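Local coordinates for tRNA-splicing ligase RtcB (Thermus thermophilus, PDB 2EPG), which probably joins RNA ends bearing a 2',3'-cyclic phosphate or 3'-phosphate to 5'-hydroxyl ends, using GTP and manganese, at residues P100-F105 / C257-V261; F105-G110 / G248-H254. All coordinates share one frame; numbering follows the deposited sequence.

Interaction 1: residues P100-F105 / C257-V261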
loop_
_atom_site.group_PDB
_atom_site.type_symbol
_atom_site.label_atom_id
_atom_site.label_comp_id
_atom_site.label_asym_id
_atom_site.label_seq_id
_atom_site.Cartn_x
_atom_site.Cartn_y
_atom_site.Cartn_z
ATOM N N PRO A 100 -0.785 -11.468 -11.711
ATOM C CA PRO A 100 -1.338 -10.109 -11.648
ATOM C C PRO A 100 -2.466 -10.027 -10.621
ATOM O O PRO A 100 -2.640 -9.011 -9.949
ATOM C CB PRO A 100 -1.841 -9.874 -13.072
ATOM C CG PRO A 100 -0.913 -10.699 -13.904
ATOM C CD PRO A 100 -0.780 -11.972 -13.097
ATOM N N GLY A 101 -3.230 -11.106 -10.503
ATOM C CA GLY A 101 -4.323 -11.123 -9.549
ATOM C C GLY A 101 -3.809 -11.108 -8.122
ATOM O O GLY A 101 -4.554 -10.795 -7.190
ATOM N N GLY A 102 -2.534 -11.453 -7.956
ATOM C CA GLY A 102 -1.928 -11.477 -6.635
ATOM C C GLY A 102 -1.450 -10.108 -6.204
ATOM O O GLY A 102 -1.048 -9.909 -5.065
ATOM N N VAL A 103 -1.478 -9.162 -7.130
ATOM C CA VAL A 103 -1.050 -7.801 -6.848
ATOM C C VAL A 103 -2.295 -6.909 -6.798
ATOM O O VAL A 103 -2.400 -6.020 -5.964
ATOM C CB VAL A 103 -0.094 -7.281 -7.956
ATOM C CG1 VAL A 103 0.196 -5.794 -7.748
ATOM C CG2 VAL A 103 1.213 -8.072 -7.947
ATOM N N GLY A 104 -3.244 -7.165 -7.688
ATOM C CA GLY A 104 -4.446 -6.358 -7.724
ATOM C C GLY A 104 -4.353 -5.391 -8.890
ATOM O O GLY A 104 -3.257 -5.072 -9.371
ATOM N N PHE A 105 -5.495 -4.901 -9.346
ATOM C CA PHE A 105 -5.476 -3.998 -10.477
ATOM C C PHE A 105 -4.799 -2.666 -10.238
ATOM O O PHE A 105 -4.031 -2.217 -11.084
ATOM C CB PHE A 105 -6.890 -3.843 -11.054
ATOM C CG PHE A 105 -7.257 -4.973 -11.995
ATOM C CD1 PHE A 105 -7.541 -6.247 -11.499
ATOM C CD2 PHE A 105 -7.160 -4.804 -13.379
ATOM C CE1 PHE A 105 -7.709 -7.340 -12.372
ATOM C CE2 PHE A 105 -7.324 -5.887 -14.257
ATOM C CZ PHE A 105 -7.595 -7.153 -13.755
ATOM N N CYS A 257 -2.420 -4.425 -15.523
ATOM C CA CYS A 257 -2.921 -5.654 -14.927
ATOM C C CYS A 257 -3.783 -6.385 -15.951
ATOM O O CYS A 257 -3.654 -7.596 -16.144
ATOM C CB CYS A 257 -3.739 -5.354 -13.662
ATOM S SG CYS A 257 -4.389 -6.834 -12.792
ATOM N N GLN A 258 -4.654 -5.632 -16.612
ATOM C CA GLN A 258 -5.555 -6.179 -17.627
ATOM C C GLN A 258 -4.788 -6.776 -18.800
ATOM O O GLN A 258 -5.076 -7.883 -19.236
ATOM C CB GLN A 258 -6.491 -5.085 -18.141
ATOM C CG GLN A 258 -7.389 -5.532 -19.279
ATOM C CD GLN A 258 -8.489 -6.476 -18.826
ATOM O OE1 GLN A 258 -9.396 -6.076 -18.092
ATOM N NE2 GLN A 258 -8.412 -7.735 -19.256
ATOM N N ASP A 259 -3.810 -6.031 -19.302
ATOM C CA ASP A 259 -2.989 -6.472 -20.428
ATOM C C ASP A 259 -2.333 -7.815 -20.150
ATOM O O ASP A 259 -2.323 -8.699 -21.007
ATOM C CB ASP A 259 -1.883 -5.454 -20.723
ATOM C CG ASP A 259 -2.410 -4.129 -21.254
ATOM O OD1 ASP A 259 -1.630 -3.152 -21.266
ATOM O OD2 ASP A 259 -3.587 -4.057 -21.669
ATOM N N TYR A 260 -1.782 -7.976 -18.951
ATOM C CA TYR A 260 -1.092 -9.215 -18.622
ATOM C C TYR A 260 -1.937 -10.382 -18.158
ATOM O O TYR A 260 -1.556 -11.525 -18.372
ATOM C CB TYR A 260 0.048 -8.939 -17.638
ATOM C CG TYR A 260 1.233 -8.295 -18.338
ATOM C CD1 TYR A 260 1.358 -6.911 -18.407
ATOM C CD2 TYR A 260 2.174 -9.081 -19.009
ATOM C CE1 TYR A 260 2.389 -6.316 -19.132
ATOM C CE2 TYR A 260 3.208 -8.506 -19.741
ATOM C CZ TYR A 260 3.306 -7.125 -19.799
ATOM O OH TYR A 260 4.310 -6.558 -20.530
ATOM N N VAL A 261 -3.073 -10.117 -17.523
ATOM C CA VAL A 261 -3.927 -11.218 -17.110
ATOM C C VAL A 261 -4.302 -11.971 -18.386
ATOM O O VAL A 261 -4.121 -13.192 -18.471
ATOM C CB VAL A 261 -5.240 -10.743 -16.435
ATOM C CG1 VAL A 261 -6.221 -11.907 -16.349
ATOM C CG2 VAL A 261 -4.956 -10.211 -15.039
#
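Cys-257 reaches from its helix onto the ring of Phe-105, and its two side-chain atoms do different work there. CB lies nearer the rim, 3.5 Å from Phe-105 CD2, and makes a CH-pi contact with the same face. SG, turned anti to the backbone N of Cys-257 (chi1 -178°), is carried on over the middle of the ring. It stands 3.1 Å from the centroid of the Phe-105 ring and only 3° off the ring normal, a sulfur-aromatic contact that leaves the sulfur almost equally far from all six carbons. On another side the same sulfur meets CB of Pro-100 at 4.0 Å. That proline carbon also touches Val-261 CG2, 3.7 Å away and one helical turn beyond Cys-257, while Pro-100 CG approaches Tyr-260 CB. The ring is flanked further by Gln-258, whose backbone N comes obliquely to within 3.6 Å of Phe-105 CE2. With an alanine in place of Phe-105, the cysteine sulfur would probably lose its aromatic partner and a gap would open over Cys-257 and beside Gln-258. No hydrogen bond crosses this contact; within the loop, Pro-100 O accepts from the backbone N of both Val-103 and Gly-104. The turn thus formed lies between strands 97-98 and 110-119, packed on helix 250-265, while Val-103 and Tyr-260 both reach helix 288-321.

Interaction 2: residues F105-G110 / G248-H254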
loop_
_atom_site.group_PDB
_atom_site.type_symbol
_atom_site.label_atom_id
_atom_site.label_comp_id
_atom_site.label_asym_id
_atom_site.label_seq_id
_atom_site.Cartn_x
_atom_site.Cartn_y
_atom_site.Cartn_z
ATOM N N PHE A 105 -5.495 -4.901 -9.346
ATOM C CA PHE A 105 -5.476 -3.998 -10.477
ATOM C C PHE A 105 -4.799 -2.666 -10.238
ATOM O O PHE A 105 -4.031 -2.217 -11.084
ATOM C CB PHE A 105 -6.890 -3.843 -11.054
ATOM C CG PHE A 105 -7.257 -4.973 -11.995
ATOM C CD1 PHE A 105 -7.541 -6.247 -11.499
ATOM C CD2 PHE A 105 -7.160 -4.804 -13.379
ATOM C CE1 PHE A 105 -7.709 -7.340 -12.372
ATOM C CE2 PHE A 105 -7.324 -5.887 -14.257
ATOM C CZ PHE A 105 -7.595 -7.153 -13.755
ATOM N N ASP A 106 -5.030 -2.037 -9.093
ATOM C CA ASP A 106 -4.361 -0.768 -8.866
ATOM C C ASP A 106 -2.959 -0.995 -8.282
ATOM O O ASP A 106 -2.753 -0.961 -7.077
ATOM C CB ASP A 106 -5.178 0.138 -7.957
ATOM C CG ASP A 106 -4.638 1.571 -7.942
ATOM O OD1 ASP A 106 -5.307 2.464 -7.376
ATOM O OD2 ASP A 106 -3.539 1.802 -8.491
ATOM N N ILE A 107 -2.006 -1.243 -9.174
ATOM C CA ILE A 107 -0.624 -1.488 -8.807
ATOM C C ILE A 107 -0.051 -0.328 -8.033
ATOM O O ILE A 107 -0.102 0.831 -8.461
ATOM C CB ILE A 107 0.234 -1.772 -10.052
ATOM C CG1 ILE A 107 -0.310 -3.031 -10.743
ATOM C CG2 ILE A 107 1.724 -1.964 -9.654
ATOM C CD1 ILE A 107 0.318 -3.342 -12.103
ATOM N N ASN A 108 0.502 -0.670 -6.878
ATOM C CA ASN A 108 1.085 0.282 -5.944
ATOM C C ASN A 108 0.122 1.349 -5.492
ATOM O O ASN A 108 0.513 2.496 -5.291
ATOM C CB ASN A 108 2.357 0.944 -6.470
ATOM C CG ASN A 108 3.106 1.733 -5.369
ATOM O OD1 ASN A 108 2.721 1.700 -4.185
ATOM N ND2 ASN A 108 4.172 2.435 -5.754
ATOM N N CYS A 109 -1.153 0.984 -5.378
ATOM C CA CYS A 109 -2.123 1.898 -4.800
ATOM C C CYS A 109 -1.444 1.908 -3.426
ATOM O O CYS A 109 -1.067 0.841 -2.909
ATOM C CB CYS A 109 -3.503 1.233 -4.674
ATOM S SG CYS A 109 -4.675 2.117 -3.584
ATOM N N GLY A 110 -1.249 3.080 -2.846
ATOM C CA GLY A 110 -0.565 3.106 -1.572
ATOM C C GLY A 110 -0.852 4.333 -0.748
ATOM O O GLY A 110 -1.793 5.075 -1.032
ATOM N N GLY A 248 -2.893 5.606 -6.225
ATOM C CA GLY A 248 -1.981 4.684 -6.879
ATOM C C GLY A 248 -1.472 5.019 -8.267
ATOM O O GLY A 248 -1.123 6.169 -8.553
ATOM N N SER A 249 -1.404 4.000 -9.127
ATOM C CA SER A 249 -0.905 4.178 -10.490
ATOM C C SER A 249 -1.998 4.637 -11.457
ATOM O O SER A 249 -1.778 4.736 -12.667
ATOM C CB SER A 249 -0.237 2.889 -10.994
ATOM O OG SER A 249 -1.072 1.754 -10.818
ATOM N N ARG A 250 -3.169 4.929 -10.907
ATOM C CA ARG A 250 -4.288 5.417 -11.694
ATOM C C ARG A 250 -4.673 4.487 -12.858
ATOM O O ARG A 250 -4.773 3.274 -12.682
ATOM C CB ARG A 250 -3.939 6.818 -12.179
ATOM C CG ARG A 250 -3.532 7.732 -11.032
ATOM C CD ARG A 250 -4.728 8.259 -10.216
ATOM N NE ARG A 250 -5.362 9.407 -10.871
ATOM C CZ ARG A 250 -6.455 9.339 -11.629
ATOM N NH1 ARG A 250 -6.939 10.441 -12.194
ATOM N NH2 ARG A 250 -7.086 8.178 -11.794
ATOM N N GLY A 251 -4.901 5.033 -14.044
ATOM C CA GLY A 251 -5.288 4.158 -15.141
ATOM C C GLY A 251 -4.186 3.274 -15.706
ATOM O O GLY A 251 -4.449 2.210 -16.274
ATOM N N LEU A 252 -2.944 3.721 -15.546
ATOM C CA LEU A 252 -1.793 3.002 -16.055
ATOM C C LEU A 252 -1.627 1.619 -15.411
ATOM O O LEU A 252 -1.468 0.605 -16.111
ATOM C CB LEU A 252 -0.560 3.876 -15.845
ATOM C CG LEU A 252 0.730 3.636 -16.611
ATOM C CD1 LEU A 252 1.512 4.936 -16.663
ATOM C CD2 LEU A 252 1.523 2.540 -15.944
ATOM N N GLY A 253 -1.692 1.566 -14.083
ATOM C CA GLY A 253 -1.536 0.296 -13.400
ATOM C C GLY A 253 -2.682 -0.658 -13.662
ATOM O O GLY A 253 -2.491 -1.865 -13.818
ATOM N N HIS A 254 -3.887 -0.116 -13.706
ATOM C CA HIS A 254 -5.064 -0.928 -13.958
ATOM C C HIS A 254 -4.923 -1.600 -15.334
ATOM O O HIS A 254 -5.149 -2.803 -15.477
ATOM C CB HIS A 254 -6.308 -0.036 -13.928
ATOM C CG HIS A 254 -7.596 -0.791 -13.939
ATOM N ND1 HIS A 254 -8.255 -1.155 -12.784
ATOM C CD2 HIS A 254 -8.359 -1.240 -14.965
ATOM C CE1 HIS A 254 -9.371 -1.791 -13.098
ATOM N NE2 HIS A 254 -9.456 -1.855 -14.415
HETATM O O HOH W 1 -4.667 4.915 -8.247
#
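Over one face of the His-254 imidazole, CD2 of Phe-105 sits 3.7 Å above the middle of the ring; the two rings meet at a slant, their planes at 49°. The histidine's ND1 meets Phe-105 CB at 3.5 Å, whereas its carbonyl O approaches the phenylalanine ring obliquely. The flat carboxylate of Asp-106 is held through both oxygens. OD2 receives the backbone N-H of Ser-249 at 3.1 Å on its syn lone pair, and OD1 accepts from a water that links it to the backbone N of Arg-250 and, weakly, of Gly-248. Although the CB bond of Asp-106 points away from 248-254, CG anti to the backbone N (chi1 -168°) brings the carboxylate back toward Ser-249. Asp-106 is a predicted ligand of the first manganese and lies beside His-215, predicted to bind the same ion, so these bonds probably act as a second shell, fixing the carboxylate of a predicted metal ligand. Asp-106 to Cys-109 forms a type II beta turn, closed by Cys-109 N to Asp-106 O. Next in the turn, Ile-107 presents its carbonyl O to Ser-249 OG, which donates a 2.7 Å bond, coming in within the plane of the carbonyl onto one of its lone pairs. Close backbone packing ends the contact: Cys-109 CA and Gly-248 CA are 3.5 Å apart, and a CB on Gly-248 would clash with Cys-109 CA and Asp-106 OD2.

Overall arrangement
From the N terminus, the chain passes strand 97-98 and enters the loop that supplies the first segment of both contacts, 100-105 and then 105-110, before strand 110-119. It returns after some 140 residues, at the end of strand 240-247, where 248-254 closes the loop of interaction 2. Farther along helix 250-265, 257-261 closes the wider loop of interaction 1, so interaction 2 nests within it. The two chain pieces therefore run antiparallel past each other, and Phe-105 is shared by both contacts. Interaction 1 fastens the early part of the loop to the helix, and interaction 2 joins the predicted manganese-site end to the helix start.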